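Endoglucanase, family GH5 (PDB 6GL2) probably hydrolyses beta-linked glucans of hemicelluloses, such as mixed-linked glucan, as a TIM-barrel enzyme of glycoside hydrolase family 5. Local coordinates at residues K15-D20 against E99-I104; N211-P216 against V222-H227; K129-I134 against F147-E152. All blocks are in the same frame, centred on the assembly; numbering follows the deposited sequence.

From the N terminus, contact 1 comes first: helix 14-20 is met again 79 residues later by the start of strand 101-105, a long closure that spans two earlier barrel strands. Contact 3 then closes a short loop between helix 117-137 and strand 145-148, and contact 2 a still shorter one between the end of helix 207-212 and strand 222-227. The three follow in series, neither nesting nor crossing, yet all reach the same eight-stranded barrel. Contacts 1 and 3 join through the backbone of Ile-104 and Glu-148, contacts 1 and 2 through Phe-17, Val-18 and Ile-223, and contacts 2 and 3 through a probable hydrogen bond between His-227 and Glu-152.

Contact 1: residues K15-D20 against E99-I104; sequences KEFVLD and EMYVII
The N-terminal helix 14-20 meets the start of strand 101-105 at the N-terminal end of the TIM-barrel strands, where Phe-17 and Tyr-101 form a T-shaped aromatic pair. The edge of Tyr-101 is directed at the face of Phe-17, with ring centroids 5.1 Å apart and planes inclined at 73°. The touch falls near the outer end of the phenylalanine ring: Tyr-101 CE2 stands 3.6 Å from Phe-17 CZ and 3.7 Å from Phe-17 CE2. Phe-17 leaves the helix with CG anti to the backbone N (chi1 -174°), which carries the ring out to the edge of Tyr-101.

The carbon on the other side of the phenol oxygen, Tyr-101 CE1, packs against Asp-20, nearly one helical turn further on. It is 3.4 Å from the backbone O of Asp-20, while Tyr-101 OH rests 3.3 Å from Asp-20 CB. This last approach is packing against a methylene group, since the Asp-20 carboxylate does not bond to the phenol; the hydroxyl has its hydrogen bond with Arg-10 NH2 instead. Arg-10 also faces Asp-20 OD2 in a long, weak ion pair. Tyr-144 stacks on the Tyr-101 ring as well, and Phe-17 reaches on to Ile-146 of the next strand, which places the pair in a buried layer.

Glu-99, with positive phi, is the C-prime residue of a Schellman motif that ends helix 82-96, and two residues later Tyr-101 points its side chain at helix 14-20. A short helix laid across the N-terminal ends of the strands, covering the barrel on the side away from the active-site end, is a familiar addition to the (beta/alpha)8 fold.

Contact 2: residues N211-P216 against V222-H227; sequences NDYLVP and VIVSVH
The phenol oxygen of Tyr-213, OH, is gripped by a hydrogen bond to the backbone O of Val-198 on strand 196-199, and Val-224 of strand 222-227 packs against it. Val-224 CG2 lies 3.5 Å from Tyr-213 OH, and Val-224 CA follows at 3.7 Å from the same oxygen. The methyl group also touches the ring, with Val-224 CG2 3.8 Å from Tyr-213 CE2, meeting it obliquely. Tyr-213 holds CG anti to its own N (chi1 176°), a setting that sends the phenol inward from the loop to the barrel wall, and the ring of Phe-263 packs against it edge-to-face.

Helix 207-212 is the helix of a beta-alpha-beta crossover between the parallel neighbours 196-199 and 222-227, and residues 213-216 lead back from it along the outside of the barrel. Tyr-213 therefore ties the returning chain to both strands of its unit: a polar bond to the first, van der Waals contact to the second.

Farther along, Val-215 and Val-222 reach toward each other tip to tip. The branch that touches is CG1 of Val-215, 3.6 Å from Val-222 CB and 3.8 Å from Val-222 CG1. Val-222 CG1 comes within 4.0 Å of Tyr-213 OH, so the two patches are continuous. Ile-223, between Val-222 and Val-224, points away from residues 211-216, and its CD1 packs on Phe-17 and Val-18.

Contact 3: residues K129-I134 against F147-E152; sequences KVWTQI and FETLNE
The indole of Trp-131 has a neighbour on each face, both toward the rim: Thr-149 CG2 lies 4.1 Å from the plane of the Trp-131 ring on one side, and Ile-134 CD1, from the same helix as the tryptophan, 4.1 Å from it on the other. At the edge, near the ring plane, two successive backbone carbonyls approach, those of Glu-148 and Thr-149. Trp-131 NE1 donates to Thr-149 O over 3.0 Å, a nearly straight bond (N-H...O 161°) that lies in the indole plane and uses an in-plane lone pair of the carbonyl. Next to it, Trp-131 CZ2 comes to 3.3 Å from Glu-148 O.

The side chains of Trp-131 and Phe-147 run past one another in opposing directions. Trp-131 CZ3 lies over one face of Phe-147, 3.7 Å from its CG, and Trp-131 CH2 is 3.7 Å from Phe-147 CB; the planes make 43°, an oblique pairing. Trp-131 has a chi1 of -95°, well off the staggered value, and this swing directs the indole at the strand.

Ser-180 and Ile-184 of the following helix 167-186 also touch the indole, while Thr-149 OG1 bonds to His-177. The contact thus joins helix 117-137 to the strand it leads into, 145-148, within one beta-alpha-beta unit. Trp-131 NE1 and Thr-149 O, both in buried residues, satisfy each other, and the in-plane bond, together with side chains on either face, should fix the rotation of the indole.

Contact 1: residues K15-D20 against E99-I104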
loop_
_atom_site.group_PDB
_atom_site.type_symbol
_atom_site.label_atom_id
_atom_site.label_comp_id
_atom_site.label_asym_id
_atom_site.label_seq_id
_atom_site.Cartn_x
_atom_site.Cartn_y
_atom_site.Cartn_z
ATOM N N LYS A 15 5.701 3.266 -15.735
ATOM C CA LYS A 15 6.998 2.785 -15.301
ATOM C C LYS A 15 7.929 3.942 -14.897
ATOM O O LYS A 15 8.731 3.837 -13.940
ATOM C CB LYS A 15 7.652 1.881 -16.331
ATOM C CG LYS A 15 6.912 0.540 -16.443
ATOM C CD LYS A 15 7.595 -0.468 -17.344
ATOM C CE LYS A 15 6.828 -1.796 -17.400
ATOM N NZ LYS A 15 7.438 -2.642 -18.504
ATOM N N GLU A 16 7.847 5.186 -15.668
ATOM C CA GLU A 16 8.640 6.310 -15.262
ATOM C C GLU A 16 8.099 6.941 -13.953
ATOM O O GLU A 16 8.876 7.469 -13.183
ATOM C CB GLU A 16 8.730 7.311 -16.394
ATOM C CG GLU A 16 9.653 8.456 -16.108
ATOM C CD GLU A 16 11.092 8.074 -15.693
ATOM O OE1 GLU A 16 11.786 7.222 -16.352
ATOM O OE2 GLU A 16 11.539 8.628 -14.652
ATOM N N PHE A 17 6.781 6.984 -13.846
ATOM C CA PHE A 17 6.158 7.461 -12.578
ATOM C C PHE A 17 6.655 6.649 -11.387
ATOM O O PHE A 17 7.057 7.272 -10.371
ATOM C CB PHE A 17 4.702 7.368 -12.799
ATOM C CG PHE A 17 3.867 7.953 -11.676
ATOM C CD1 PHE A 17 3.533 7.192 -10.530
ATOM C CD2 PHE A 17 3.345 9.240 -11.762
ATOM C CE1 PHE A 17 2.764 7.741 -9.528
ATOM C CE2 PHE A 17 2.569 9.798 -10.768
ATOM C CZ PHE A 17 2.260 9.007 -9.653
ATOM N N VAL A 18 6.734 5.347 -11.477
ATOM C CA VAL A 18 7.153 4.550 -10.377
ATOM C C VAL A 18 8.602 4.761 -10.025
ATOM O O VAL A 18 9.014 4.736 -8.914
ATOM C CB VAL A 18 6.753 3.046 -10.572
ATOM C CG1 VAL A 18 7.452 2.106 -9.620
ATOM C CG2 VAL A 18 5.237 2.920 -10.478
ATOM N N LEU A 19 9.455 4.926 -11.087
ATOM C CA LEU A 19 10.838 5.354 -10.788
ATOM C C LEU A 19 10.861 6.667 -9.996
ATOM O O LEU A 19 11.650 6.811 -9.025
ATOM C CB LEU A 19 11.695 5.489 -12.053
ATOM C CG LEU A 19 11.901 4.177 -12.812
ATOM C CD1 LEU A 19 12.715 4.506 -14.051
ATOM C CD2 LEU A 19 12.646 3.176 -12.011
ATOM N N ASP A 20 10.061 7.629 -10.447
ATOM C CA ASP A 20 10.033 8.951 -9.749
ATOM C C ASP A 20 9.529 8.870 -8.286
ATOM O O ASP A 20 9.965 9.657 -7.482
ATOM C CB ASP A 20 9.098 9.877 -10.497
ATOM C CG ASP A 20 9.640 10.339 -11.850
ATOM O OD1 ASP A 20 10.788 10.001 -12.207
ATOM O OD2 ASP A 20 8.810 10.980 -12.559
ATOM N N GLU A 99 7.082 17.779 -0.994
ATOM C CA GLU A 99 7.442 17.353 -2.323
ATOM C C GLU A 99 7.328 15.837 -2.521
ATOM O O GLU A 99 7.965 15.297 -3.433
ATOM C CB GLU A 99 8.807 17.922 -2.787
ATOM C CG GLU A 99 8.844 19.458 -2.682
ATOM C CD GLU A 99 7.707 20.056 -3.496
ATOM O OE1 GLU A 99 7.776 19.970 -4.736
ATOM O OE2 GLU A 99 6.744 20.582 -2.929
ATOM N N MET A 100 6.623 15.137 -1.650
ATOM C CA MET A 100 6.448 13.689 -1.735
ATOM C C MET A 100 5.228 13.313 -2.554
ATOM O O MET A 100 4.279 14.068 -2.706
ATOM C CB MET A 100 6.298 13.107 -0.331
ATOM C CG MET A 100 7.482 13.395 0.589
ATOM S SD MET A 100 7.155 12.862 2.282
ATOM C CE MET A 100 7.538 11.098 2.103
ATOM N N TYR A 101 5.280 12.079 -3.041
ATOM C CA TYR A 101 4.110 11.380 -3.529
ATOM C C TYR A 101 3.312 10.896 -2.281
ATOM O O TYR A 101 3.962 10.593 -1.270
ATOM C CB TYR A 101 4.485 10.154 -4.369
ATOM C CG TYR A 101 5.073 10.534 -5.736
ATOM C CD1 TYR A 101 6.404 10.817 -5.864
ATOM C CD2 TYR A 101 4.268 10.661 -6.791
ATOM C CE1 TYR A 101 6.952 11.253 -7.118
ATOM C CE2 TYR A 101 4.778 11.033 -8.089
ATOM C CZ TYR A 101 6.075 11.365 -8.162
ATOM O OH TYR A 101 6.592 11.781 -9.384
ATOM N N VAL A 102 2.022 10.737 -2.474
ATOM C CA VAL A 102 1.180 10.267 -1.338
ATOM C C VAL A 102 0.249 9.264 -1.969
ATOM O O VAL A 102 -0.453 9.518 -2.959
ATOM C CB VAL A 102 0.352 11.393 -0.689
ATOM C CG1 VAL A 102 -0.657 10.776 0.257
ATOM C CG2 VAL A 102 1.296 12.299 0.055
ATOM N N ILE A 103 0.106 8.099 -1.291
ATOM C CA ILE A 103 -0.861 7.081 -1.702
ATOM C C ILE A 103 -1.951 7.043 -0.595
ATOM O O ILE A 103 -1.643 6.788 0.564
ATOM C CB ILE A 103 -0.169 5.700 -1.793
ATOM C CG1 ILE A 103 0.943 5.637 -2.823
ATOM C CG2 ILE A 103 -1.209 4.621 -2.042
ATOM C CD1 ILE A 103 1.985 4.558 -2.501
ATOM N N ILE A 104 -3.188 7.164 -1.032
ATOM C CA ILE A 104 -4.321 6.984 -0.063
ATOM C C ILE A 104 -5.063 5.721 -0.515
ATOM O O ILE A 104 -5.322 5.538 -1.708
ATOM C CB ILE A 104 -5.295 8.179 -0.171
ATOM C CG1 ILE A 104 -4.576 9.456 0.375
ATOM C CG2 ILE A 104 -6.574 7.885 0.629
ATOM C CD1 ILE A 104 -5.399 10.739 0.099
#

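Contact 2: residues N211-P216 against V222-H227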
loop_
_atom_site.group_PDB
_atom_site.type_symbol
_atom_site.label_atom_id
_atom_site.label_comp_id
_atom_site.label_asym_id
_atom_site.label_seq_id
_atom_site.Cartn_x
_atom_site.Cartn_y
_atom_site.Cartn_z
ATOM N N ASN A 211 -1.612 -14.862 -11.770
ATOM C CA ASN A 211 -2.132 -15.309 -13.055
ATOM C C ASN A 211 -3.570 -14.796 -13.285
ATOM O O ASN A 211 -3.941 -14.459 -14.418
ATOM C CB ASN A 211 -1.988 -16.856 -13.161
ATOM C CG ASN A 211 -0.482 -17.334 -13.275
ATOM O OD1 ASN A 211 0.380 -16.625 -13.837
ATOM N ND2 ASN A 211 -0.170 -18.554 -12.762
ATOM N N ASP A 212 -4.354 -14.649 -12.183
ATOM C CA ASP A 212 -5.749 -14.247 -12.284
ATOM C C ASP A 212 -5.974 -12.745 -12.195
ATOM O O ASP A 212 -7.112 -12.312 -12.371
ATOM C CB ASP A 212 -6.564 -14.989 -11.256
ATOM C CG ASP A 212 -6.808 -16.462 -11.646
ATOM O OD1 ASP A 212 -6.360 -16.892 -12.735
ATOM O OD2 ASP A 212 -7.405 -17.160 -10.827
ATOM N N TYR A 213 -4.943 -11.953 -12.021
ATOM C CA TYR A 213 -5.079 -10.529 -11.879
ATOM C C TYR A 213 -5.577 -9.876 -13.144
ATOM O O TYR A 213 -5.023 -10.144 -14.235
ATOM C CB TYR A 213 -3.697 -10.032 -11.586
ATOM C CG TYR A 213 -3.537 -8.534 -11.484
ATOM C CD1 TYR A 213 -3.945 -7.898 -10.341
ATOM C CD2 TYR A 213 -2.955 -7.781 -12.485
ATOM C CE1 TYR A 213 -3.780 -6.520 -10.191
ATOM C CE2 TYR A 213 -2.810 -6.399 -12.359
ATOM C CZ TYR A 213 -3.227 -5.783 -11.159
ATOM O OH TYR A 213 -2.994 -4.388 -11.051
ATOM N N LEU A 214 -6.530 -8.975 -13.046
ATOM C CA LEU A 214 -7.062 -8.229 -14.128
ATOM C C LEU A 214 -7.010 -6.743 -13.859
ATOM O O LEU A 214 -7.516 -6.272 -12.831
ATOM C CB LEU A 214 -8.541 -8.591 -14.446
ATOM C CG LEU A 214 -8.717 -10.030 -14.929
ATOM C CD1 LEU A 214 -10.221 -10.339 -14.935
ATOM C CD2 LEU A 214 -8.101 -10.219 -16.309
ATOM N N VAL A 215 -6.526 -5.962 -14.785
ATOM C CA VAL A 215 -6.566 -4.507 -14.688
ATOM C C VAL A 215 -7.886 -4.019 -15.308
ATOM O O VAL A 215 -8.180 -4.290 -16.503
ATOM C CB VAL A 215 -5.408 -3.838 -15.464
ATOM C CG1 VAL A 215 -5.535 -2.326 -15.466
ATOM C CG2 VAL A 215 -4.080 -4.253 -14.854
ATOM N N PRO A 216 -8.764 -3.361 -14.549
ATOM C CA PRO A 216 -10.021 -2.890 -15.068
ATOM C C PRO A 216 -9.852 -2.074 -16.323
ATOM O O PRO A 216 -9.056 -1.130 -16.386
ATOM C CB PRO A 216 -10.592 -2.039 -13.918
ATOM C CG PRO A 216 -9.995 -2.648 -12.710
ATOM C CD PRO A 216 -8.612 -3.055 -13.090
ATOM N N VAL A 222 -3.111 2.407 -14.464
ATOM C CA VAL A 222 -3.099 1.488 -13.355
ATOM C C VAL A 222 -1.763 0.914 -13.148
ATOM O O VAL A 222 -1.063 0.464 -14.112
ATOM C CB VAL A 222 -4.142 0.394 -13.504
ATOM C CG1 VAL A 222 -3.851 -0.750 -12.476
ATOM C CG2 VAL A 222 -5.542 1.014 -13.221
ATOM N N ILE A 223 -1.227 0.981 -11.929
ATOM C CA ILE A 223 -0.015 0.368 -11.382
ATOM C C ILE A 223 -0.365 -0.847 -10.544
ATOM O O ILE A 223 -1.375 -0.841 -9.839
ATOM C CB ILE A 223 0.744 1.419 -10.516
ATOM C CG1 ILE A 223 1.107 2.675 -11.305
ATOM C CG2 ILE A 223 1.894 0.862 -9.736
ATOM C CD1 ILE A 223 1.484 3.876 -10.399
ATOM N N VAL A 224 0.455 -1.917 -10.616
ATOM C CA VAL A 224 0.191 -3.082 -9.818
ATOM C C VAL A 224 0.723 -2.851 -8.417
ATOM O O VAL A 224 1.762 -2.304 -8.159
ATOM C CB VAL A 224 0.949 -4.270 -10.427
ATOM C CG1 VAL A 224 0.829 -5.521 -9.565
ATOM C CG2 VAL A 224 0.445 -4.518 -11.875
ATOM N N SER A 225 -0.086 -3.255 -7.436
ATOM C CA SER A 225 0.264 -3.289 -6.000
ATOM C C SER A 225 0.408 -4.720 -5.495
ATOM O O SER A 225 -0.555 -5.514 -5.605
ATOM C CB SER A 225 -0.855 -2.582 -5.160
ATOM O OG SER A 225 -0.533 -2.706 -3.804
ATOM N N VAL A 226 1.547 -5.068 -4.941
ATOM C CA VAL A 226 1.763 -6.321 -4.234
ATOM C C VAL A 226 2.500 -6.002 -2.966
ATOM O O VAL A 226 3.149 -4.931 -2.847
ATOM C CB VAL A 226 2.523 -7.394 -5.057
ATOM C CG1 VAL A 226 1.629 -7.877 -6.201
ATOM C CG2 VAL A 226 3.848 -6.864 -5.530
ATOM N N HIS A 227 2.362 -6.866 -1.990
ATOM C CA HIS A 227 3.088 -6.815 -0.755
ATOM C C HIS A 227 3.866 -8.115 -0.646
ATOM O O HIS A 227 3.292 -9.195 -0.869
ATOM C CB HIS A 227 2.139 -6.690 0.424
ATOM C CG HIS A 227 1.233 -5.455 0.381
ATOM N ND1 HIS A 227 0.231 -5.267 1.258
ATOM C CD2 HIS A 227 1.289 -4.387 -0.418
ATOM C CE1 HIS A 227 -0.370 -4.074 0.939
ATOM N NE2 HIS A 227 0.272 -3.528 -0.019
#

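Contact 3: residues K129-I134 against F147-E152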
loop_
_atom_site.group_PDB
_atom_site.type_symbol
_atom_site.label_atom_id
_atom_site.label_comp_id
_atom_site.label_asym_id
_atom_site.label_seq_id
_atom_site.Cartn_x
_atom_site.Cartn_y
_atom_site.Cartn_z
ATOM N N LYS A 129 -19.924 3.897 -3.951
ATOM C CA LYS A 129 -20.323 5.110 -3.228
ATOM C C LYS A 129 -19.092 5.658 -2.462
ATOM O O LYS A 129 -18.814 6.878 -2.421
ATOM C CB LYS A 129 -21.420 4.859 -2.235
ATOM C CG LYS A 129 -22.810 4.715 -2.838
ATOM C CD LYS A 129 -23.201 5.906 -3.650
ATOM C CE LYS A 129 -24.600 5.729 -4.241
ATOM N NZ LYS A 129 -24.970 6.814 -5.196
ATOM N N VAL A 130 -18.318 4.788 -1.788
ATOM C CA VAL A 130 -17.186 5.213 -0.972
ATOM C C VAL A 130 -16.116 5.757 -1.887
ATOM O O VAL A 130 -15.591 6.833 -1.588
ATOM C CB VAL A 130 -16.715 4.052 -0.080
ATOM C CG1 VAL A 130 -15.352 4.378 0.597
ATOM C CG2 VAL A 130 -17.788 3.791 0.989
ATOM N N TRP A 131 -15.687 5.078 -2.954
ATOM C CA TRP A 131 -14.687 5.572 -3.831
ATOM C C TRP A 131 -15.109 6.860 -4.513
ATOM O O TRP A 131 -14.277 7.739 -4.787
ATOM C CB TRP A 131 -14.071 4.534 -4.823
ATOM C CG TRP A 131 -12.814 3.964 -4.279
ATOM C CD1 TRP A 131 -12.572 2.647 -3.878
ATOM C CD2 TRP A 131 -11.624 4.698 -3.981
ATOM N NE1 TRP A 131 -11.308 2.537 -3.372
ATOM C CE2 TRP A 131 -10.672 3.762 -3.416
ATOM C CE3 TRP A 131 -11.233 6.017 -4.175
ATOM C CZ2 TRP A 131 -9.447 4.167 -2.952
ATOM C CZ3 TRP A 131 -10.002 6.389 -3.743
ATOM C CH2 TRP A 131 -9.081 5.492 -3.156
ATOM N N THR A 132 -16.389 6.975 -4.902
ATOM C CA THR A 132 -16.810 8.236 -5.462
ATOM C C THR A 132 -16.525 9.418 -4.510
ATOM O O THR A 132 -16.054 10.438 -4.954
ATOM C CB THR A 132 -18.291 8.171 -5.855
ATOM O OG1 THR A 132 -18.442 7.204 -6.909
ATOM C CG2 THR A 132 -18.792 9.532 -6.404
ATOM N N GLN A 133 -16.846 9.213 -3.254
ATOM C CA GLN A 133 -16.631 10.221 -2.274
ATOM C C GLN A 133 -15.182 10.582 -2.015
ATOM O O GLN A 133 -14.821 11.751 -1.888
ATOM C CB GLN A 133 -17.336 9.932 -0.994
ATOM C CG GLN A 133 -18.837 9.896 -1.109
ATOM C CD GLN A 133 -19.397 9.363 0.192
ATOM O OE1 GLN A 133 -19.442 10.117 1.181
ATOM N NE2 GLN A 133 -19.856 8.125 0.203
ATOM N N ILE A 134 -14.315 9.574 -1.898
ATOM C CA ILE A 134 -12.902 9.828 -1.680
ATOM C C ILE A 134 -12.350 10.541 -2.923
ATOM O O ILE A 134 -11.661 11.527 -2.785
ATOM C CB ILE A 134 -12.120 8.507 -1.431
ATOM C CG1 ILE A 134 -12.685 7.782 -0.173
ATOM C CG2 ILE A 134 -10.630 8.867 -1.252
ATOM C CD1 ILE A 134 -12.125 6.347 -0.086
ATOM N N PHE A 147 -4.218 7.057 -5.856
ATOM C CA PHE A 147 -5.202 6.238 -5.129
ATOM C C PHE A 147 -4.851 4.766 -5.205
ATOM O O PHE A 147 -4.401 4.293 -6.248
ATOM C CB PHE A 147 -6.587 6.369 -5.758
ATOM C CG PHE A 147 -7.192 7.776 -5.682
ATOM C CD1 PHE A 147 -6.840 8.682 -4.668
ATOM C CD2 PHE A 147 -8.137 8.196 -6.583
ATOM C CE1 PHE A 147 -7.414 9.957 -4.666
ATOM C CE2 PHE A 147 -8.728 9.450 -6.555
ATOM C CZ PHE A 147 -8.332 10.327 -5.606
ATOM N N GLU A 148 -5.016 4.043 -4.162
ATOM C CA GLU A 148 -4.849 2.563 -4.087
ATOM C C GLU A 148 -6.169 1.986 -3.696
ATOM O O GLU A 148 -6.719 2.265 -2.630
ATOM C CB GLU A 148 -3.758 2.212 -3.121
ATOM C CG GLU A 148 -3.645 0.733 -2.767
ATOM C CD GLU A 148 -2.674 0.417 -1.726
ATOM O OE1 GLU A 148 -1.577 0.995 -1.658
ATOM O OE2 GLU A 148 -3.047 -0.382 -0.814
ATOM N N THR A 149 -6.830 1.248 -4.584
ATOM C CA THR A 149 -8.278 0.976 -4.436
ATOM C C THR A 149 -8.607 0.078 -3.245
ATOM O O THR A 149 -9.531 0.304 -2.497
ATOM C CB THR A 149 -8.872 0.391 -5.696
ATOM O OG1 THR A 149 -7.965 -0.584 -6.217
ATOM C CG2 THR A 149 -9.092 1.502 -6.755
ATOM N N LEU A 150 -7.739 -0.945 -2.972
ATOM C CA LEU A 150 -7.942 -1.866 -1.858
ATOM C C LEU A 150 -6.622 -2.374 -1.343
ATOM O O LEU A 150 -5.791 -2.738 -2.176
ATOM C CB LEU A 150 -8.750 -3.110 -2.306
ATOM C CG LEU A 150 -10.141 -2.917 -2.858
ATOM C CD1 LEU A 150 -10.630 -4.157 -3.570
ATOM C CD2 LEU A 150 -11.067 -2.475 -1.799
ATOM N N ASN A 151 -6.437 -2.638 -0.102
ATOM C CA ASN A 151 -5.149 -2.953 0.477
ATOM C C ASN A 151 -4.769 -4.400 0.202
ATOM O O ASN A 151 -3.930 -4.725 -0.646
ATOM C CB ASN A 151 -5.217 -2.607 1.956
ATOM C CG ASN A 151 -4.002 -3.083 2.719
ATOM O OD1 ASN A 151 -2.888 -2.974 2.194
ATOM N ND2 ASN A 151 -4.218 -3.696 3.847
ATOM N N GLU A 152 -5.372 -5.305 0.942
ATOM C CA GLU A 152 -5.108 -6.780 0.920
ATOM C C GLU A 152 -6.448 -7.486 0.819
ATOM O O GLU A 152 -6.803 -8.230 1.749
ATOM C CB GLU A 152 -4.270 -7.237 2.053
ATOM C CG GLU A 152 -2.874 -6.657 2.093
ATOM C CD GLU A 152 -2.008 -7.170 3.114
ATOM O OE1 GLU A 152 -2.535 -7.782 4.129
ATOM O OE2 GLU A 152 -0.746 -6.978 3.035
#